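Local coordinates for protein Exo-beta-1,3-glucanase (Streptomyces sp. SirexAA-E, PDB 4PEY) that hydrolyses laminarin and laminarioligosaccharides as an exo-beta-1,3-glucanase, yielding glucose and laminaribiose as end products, at residues Gly282-Phe287 / Ile300-Thr305; Val266-Thr271 / Leu286-Val291. The protein carries 1 engineered substitution. All blocks are in the same frame, centred on the assembly; numbering follows the deposited sequence.

Contact 1: Gly282-Phe287 / Ile300-Thr305; sequences GLHLLF and IDRANT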
loop_
_atom_site.group_PDB
_atom_site.type_symbol
_atom_site.label_atom_id
_atom_site.label_comp_id
_atom_site.label_asym_id
_atom_site.label_seq_id
_atom_site.Cartn_x
_atom_site.Cartn_y
_atom_site.Cartn_z
ATOM N N GLY A 282 10.577 17.820 -19.180
ATOM C CA GLY A 282 11.353 16.591 -19.207
ATOM C C GLY A 282 11.929 16.126 -17.882
ATOM O O GLY A 282 12.653 15.129 -17.837
ATOM N N LEU A 283 11.617 16.837 -16.802
ATOM C CA LEU A 283 12.089 16.440 -15.473
ATOM C C LEU A 283 11.186 15.400 -14.826
ATOM O O LEU A 283 9.972 15.384 -15.046
ATOM C CB LEU A 283 12.196 17.656 -14.552
ATOM C CG LEU A 283 13.214 18.716 -14.983
ATOM C CD1 LEU A 283 13.111 19.928 -14.078
ATOM C CD2 LEU A 283 14.636 18.159 -14.984
ATOM N N HIS A 284 11.795 14.536 -14.025
ATOM C CA HIS A 284 11.050 13.662 -13.134
ATOM C C HIS A 284 10.680 14.445 -11.879
ATOM O O HIS A 284 11.039 15.618 -11.750
ATOM C CB HIS A 284 11.879 12.424 -12.802
ATOM C CG HIS A 284 12.315 11.660 -14.015
ATOM N ND1 HIS A 284 11.549 10.660 -14.575
ATOM C CD2 HIS A 284 13.420 11.768 -14.788
ATOM C CE1 HIS A 284 12.173 10.173 -15.633
ATOM N NE2 HIS A 284 13.308 10.831 -15.789
ATOM N N LEU A 285 9.947 13.807 -10.968
ATOM C CA LEU A 285 9.482 14.474 -9.750
ATOM C C LEU A 285 9.968 13.749 -8.506
ATOM O O LEU A 285 9.761 12.547 -8.370
ATOM C CB LEU A 285 7.950 14.553 -9.724
ATOM C CG LEU A 285 7.306 15.368 -10.854
ATOM C CD1 LEU A 285 5.790 15.255 -10.793
ATOM C CD2 LEU A 285 7.732 16.833 -10.796
ATOM N N LEU A 286 10.614 14.484 -7.604
ATOM C CA LEU A 286 10.978 13.974 -6.286
ATOM C C LEU A 286 10.282 14.812 -5.230
ATOM O O LEU A 286 10.658 15.971 -5.022
ATOM C CB LEU A 286 12.497 14.010 -6.074
ATOM C CG LEU A 286 12.989 13.391 -4.760
ATOM C CD1 LEU A 286 12.792 11.880 -4.778
ATOM C CD2 LEU A 286 14.449 13.750 -4.502
ATOM N N PHE A 287 9.263 14.246 -4.579
ATOM C CA PHE A 287 8.533 14.975 -3.550
ATOM C C PHE A 287 9.228 14.810 -2.203
ATOM O O PHE A 287 9.219 13.729 -1.609
ATOM C CB PHE A 287 7.070 14.504 -3.448
ATOM C CG PHE A 287 6.228 14.856 -4.643
ATOM C CD1 PHE A 287 6.246 14.060 -5.778
ATOM C CD2 PHE A 287 5.408 15.979 -4.628
ATOM C CE1 PHE A 287 5.463 14.380 -6.879
ATOM C CE2 PHE A 287 4.634 16.302 -5.726
ATOM C CZ PHE A 287 4.657 15.502 -6.849
ATOM N N ILE A 300 0.875 14.093 -15.282
ATOM C CA ILE A 300 2.056 13.384 -15.754
ATOM C C ILE A 300 1.728 12.753 -17.103
ATOM O O ILE A 300 1.107 11.690 -17.166
ATOM C CB ILE A 300 2.508 12.310 -14.745
ATOM C CG1 ILE A 300 2.801 12.953 -13.387
ATOM C CG2 ILE A 300 3.737 11.553 -15.261
ATOM C CD1 ILE A 300 3.164 11.960 -12.314
ATOM N N ASP A 301 2.115 13.433 -18.181
ATOM C CA ASP A 301 1.776 12.993 -19.536
ATOM C C ASP A 301 3.028 12.829 -20.393
ATOM O O ASP A 301 3.033 13.118 -21.596
ATOM C CB ASP A 301 0.805 13.975 -20.200
ATOM C CG ASP A 301 0.078 13.357 -21.379
ATOM O OD1 ASP A 301 -0.023 12.111 -21.421
ATOM O OD2 ASP A 301 -0.379 14.105 -22.268
ATOM N N ARG A 302 4.093 12.364 -19.751
ATOM C CA ARG A 302 5.345 12.062 -20.427
ATOM C C ARG A 302 5.724 10.631 -20.074
ATOM O O ARG A 302 5.745 10.271 -18.893
ATOM C CB ARG A 302 6.445 13.027 -20.003
ATOM C CG ARG A 302 7.703 12.917 -20.841
ATOM C CD ARG A 302 8.843 13.750 -20.262
ATOM N NE ARG A 302 9.600 13.006 -19.254
ATOM C CZ ARG A 302 9.698 13.345 -17.973
ATOM N NH1 ARG A 302 10.420 12.602 -17.148
ATOM N NH2 ARG A 302 9.093 14.432 -17.517
ATOM N N ALA A 303 6.014 9.820 -21.084
ATOM C CA ALA A 303 6.404 8.433 -20.851
ATOM C C ALA A 303 7.618 8.319 -19.921
ATOM O O ALA A 303 8.519 9.160 -19.953
ATOM C CB ALA A 303 6.690 7.741 -22.166
ATOM N N ASN A 304 7.599 7.292 -19.070
ATOM C CA ASN A 304 8.719 6.942 -18.197
ATOM C C ASN A 304 8.995 7.923 -17.061
ATOM O O ASN A 304 10.033 7.835 -16.399
ATOM C CB ASN A 304 9.990 6.742 -19.031
ATOM C CG ASN A 304 10.001 5.404 -19.718
ATOM O OD1 ASN A 304 9.680 4.385 -19.099
ATOM N ND2 ASN A 304 10.324 5.395 -21.010
ATOM N N THR A 305 8.063 8.832 -16.811
ATOM C CA THR A 305 8.239 9.782 -15.719
ATOM C C THR A 305 8.162 9.077 -14.373
ATOM O O THR A 305 7.202 8.345 -14.107
ATOM C CB THR A 305 7.172 10.899 -15.741
ATOM O OG1 THR A 305 7.198 11.578 -16.999
ATOM C CG2 THR A 305 7.429 11.911 -14.638
#
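R302 NH2 reaches L283 O at 2.8 Å, just ahead of strand 284-287, and also gives a hydrogen bond to V279 O in the last turn of helix 272-280. The setting is a beta-helix of the glycoside hydrolase family 55 type, where the loop 301-305, between strands 298-300 and 306-309, passes beside the start of strand 284-287. The donor lies well above the carbonyl plane of L283, while L283 O sits close to the plane of the guanidinium. With CG anti to the backbone N and a bend at chi3 (87°) that turns NE aside, the arginine reaches over G282, the Schellman residue closing the helix. The flat guanidinium is sandwiched: G282 O lies over the centre of one face and T305 OG1 over the centre of the other. Because two carbonyls share NH2 near a helix C-terminus, the positive charge probably sits in a favourable field.

NH1 stands over one face of the H284 imidazole, toward its rim, with ring and guanidinium planes 84° apart. H284 ND1 takes the N-H of V306, which helps fix the ring, and CE1 meets N304 O at 3.3 Å near the ring plane. R302 to T305 form a type II turn, fastened by T305 OG1 to R302 O at 2.7 Å. Farther in, the apolar contact is slight: L285 CD1 touches I300 CD1 at 4.5 Å.

Contact 2: Val266-Thr271 / Leu286-Val291; sequences VKPGAT and LFTPGV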
loop_
_atom_site.group_PDB
_atom_site.type_symbol
_atom_site.label_atom_id
_atom_site.label_comp_id
_atom_site.label_asym_id
_atom_site.label_seq_id
_atom_site.Cartn_x
_atom_site.Cartn_y
_atom_site.Cartn_z
ATOM N N VAL A 266 10.664 18.747 -5.427
ATOM C CA VAL A 266 9.484 19.473 -4.970
ATOM C C VAL A 266 9.582 19.737 -3.473
ATOM O O VAL A 266 9.829 18.823 -2.685
ATOM C CB VAL A 266 8.181 18.697 -5.267
ATOM C CG1 VAL A 266 6.962 19.576 -4.980
ATOM C CG2 VAL A 266 8.163 18.197 -6.706
ATOM N N LYS A 267 9.397 20.996 -3.097
ATOM C CA LYS A 267 9.438 21.407 -1.704
ATOM C C LYS A 267 8.217 22.270 -1.393
ATOM O O LYS A 267 7.597 22.809 -2.309
ATOM C CB LYS A 267 10.754 22.144 -1.413
ATOM C CG LYS A 267 11.927 21.181 -1.253
ATOM C CD LYS A 267 13.259 21.873 -1.034
ATOM C CE LYS A 267 13.854 22.338 -2.336
ATOM N NZ LYS A 267 15.288 22.700 -2.151
ATOM N N PRO A 268 7.838 22.362 -0.105
ATOM C CA PRO A 268 6.698 23.186 0.313
ATOM C C PRO A 268 6.696 24.550 -0.363
ATOM O O PRO A 268 7.731 25.219 -0.396
ATOM C CB PRO A 268 6.909 23.316 1.821
ATOM C CG PRO A 268 7.549 22.027 2.193
ATOM C CD PRO A 268 8.444 21.655 1.038
ATOM N N GLY A 269 5.557 24.933 -0.930
ATOM C CA GLY A 269 5.455 26.183 -1.659
ATOM C C GLY A 269 5.271 25.979 -3.152
ATOM O O GLY A 269 4.781 26.867 -3.847
ATOM N N ALA A 270 5.669 24.810 -3.648
ATOM C CA ALA A 270 5.536 24.508 -5.071
ATOM C C ALA A 270 4.074 24.481 -5.491
ATOM O O ALA A 270 3.222 23.994 -4.755
ATOM C CB ALA A 270 6.198 23.178 -5.400
ATOM N N THR A 271 3.791 25.010 -6.675
ATOM C CA THR A 271 2.446 24.969 -7.230
ATOM C C THR A 271 2.309 23.826 -8.226
ATOM O O THR A 271 3.302 23.335 -8.764
ATOM C CB THR A 271 2.078 26.285 -7.940
ATOM O OG1 THR A 271 2.957 26.487 -9.055
ATOM C CG2 THR A 271 2.188 27.463 -6.984
ATOM N N LEU A 286 10.614 14.484 -7.604
ATOM C CA LEU A 286 10.978 13.974 -6.286
ATOM C C LEU A 286 10.282 14.812 -5.230
ATOM O O LEU A 286 10.658 15.971 -5.022
ATOM C CB LEU A 286 12.497 14.010 -6.074
ATOM C CG LEU A 286 12.989 13.391 -4.760
ATOM C CD1 LEU A 286 12.792 11.880 -4.778
ATOM C CD2 LEU A 286 14.449 13.750 -4.502
ATOM N N PHE A 287 9.263 14.246 -4.579
ATOM C CA PHE A 287 8.533 14.975 -3.550
ATOM C C PHE A 287 9.228 14.810 -2.203
ATOM O O PHE A 287 9.219 13.729 -1.609
ATOM C CB PHE A 287 7.070 14.504 -3.448
ATOM C CG PHE A 287 6.228 14.856 -4.643
ATOM C CD1 PHE A 287 6.246 14.060 -5.778
ATOM C CD2 PHE A 287 5.408 15.979 -4.628
ATOM C CE1 PHE A 287 5.463 14.380 -6.879
ATOM C CE2 PHE A 287 4.634 16.302 -5.726
ATOM C CZ PHE A 287 4.657 15.502 -6.849
ATOM N N THR A 288 9.830 15.885 -1.714
ATOM C CA THR A 288 10.449 15.854 -0.395
ATOM C C THR A 288 9.327 15.807 0.655
ATOM O O THR A 288 8.178 16.144 0.348
ATOM C CB THR A 288 11.374 17.074 -0.185
ATOM O OG1 THR A 288 10.613 18.287 -0.221
ATOM C CG2 THR A 288 12.437 17.119 -1.273
ATOM N N PRO A 289 9.641 15.372 1.889
ATOM C CA PRO A 289 8.563 15.171 2.869
ATOM C C PRO A 289 7.852 16.464 3.227
ATOM O O PRO A 289 8.479 17.436 3.645
ATOM C CB PRO A 289 9.292 14.596 4.092
ATOM C CG PRO A 289 10.612 14.080 3.549
ATOM C CD PRO A 289 10.958 15.027 2.449
ATOM N N GLY A 290 6.538 16.466 3.051
ATOM C CA GLY A 290 5.736 17.623 3.377
ATOM C C GLY A 290 4.321 17.409 2.901
ATOM O O GLY A 290 3.984 16.334 2.410
ATOM N N VAL A 291 3.503 18.439 3.051
ATOM C CA VAL A 291 2.118 18.398 2.627
ATOM C C VAL A 291 1.909 19.471 1.574
ATOM O O VAL A 291 2.162 20.661 1.822
ATOM C CB VAL A 291 1.155 18.602 3.814
ATOM C CG1 VAL A 291 -0.292 18.639 3.337
ATOM C CG2 VAL A 291 1.348 17.501 4.849
#
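V266 O accepts two hydrogen bonds from T288: one from OG1 at 2.6 Å, in the carbonyl plane and on a lone pair, the other from the backbone N at 3.1 Å, also in that plane. V266 N in turn gives its hydrogen to L286 O at 2.8 Å, so V266 straddles F287 in a parallel bridge between adjacent coils of a beta-helix. V266 and F287 point the same way from the sheet and lie side by side, stacked as equivalent positions of successive coils. V266 CG2, anti to its own carbonyl carbon, sits over one face of the F287 ring in a CH-pi contact, 4.2 Å from the centroid and 14° off the ring normal. CG1 meets the ring atom CD2 at 3.9 Å.

This half is tight and buried; past T288 the fit slackens toward solvent. T288 OG1 occupies the crowded position between its backbone N and carbonyl carbon (chi1 63°), from which it also touches K267 CG at 3.3 Å. A valine at T288 would probably leave V266 O with a single bond across the contact, from the backbone N-H of that residue. Beyond CG, K267 leads away from the contact, and its NZ is hydrogen-bonded to D19 O. P268 is exposed, and its CD comes no closer to T288 OG1 than 4.2 Å. It lies within a type II turn from K267 to A270, closed by A270 N to K267 O.

From that turn the chain enters helix 272-280, with T271 as its N-cap, OG1 bonded to T274 N. On the strand side, Y292 of strand 291-294 touches both V266 and P268, while F287 continues the ladder by backbone bonds to L308 within strand 306-309 and L310 just past it.

Overall arrangement
Contacts 1 and 2 meet on strand 284-287, with centres about 15 Å apart, and share L286 and F287. Along the chain, strand 263-266 leads into 266-271, then helix 272-280, then 282-287 and its continuation to V291, and lastly 300-305 before strand 306-309. Contact 2 therefore ties the C-terminal end of strand 284-287 to the preceding coil, whereas contact 1 ties its N-terminal end to the loop entering the following one. The helix begins beside one contact and finishes beside the other. Together they link strand 284-287 to its parallel neighbour 263-266 and to the loop leading into its other neighbour, 306-309, away from the sugar-binding sites, so both are framework packing.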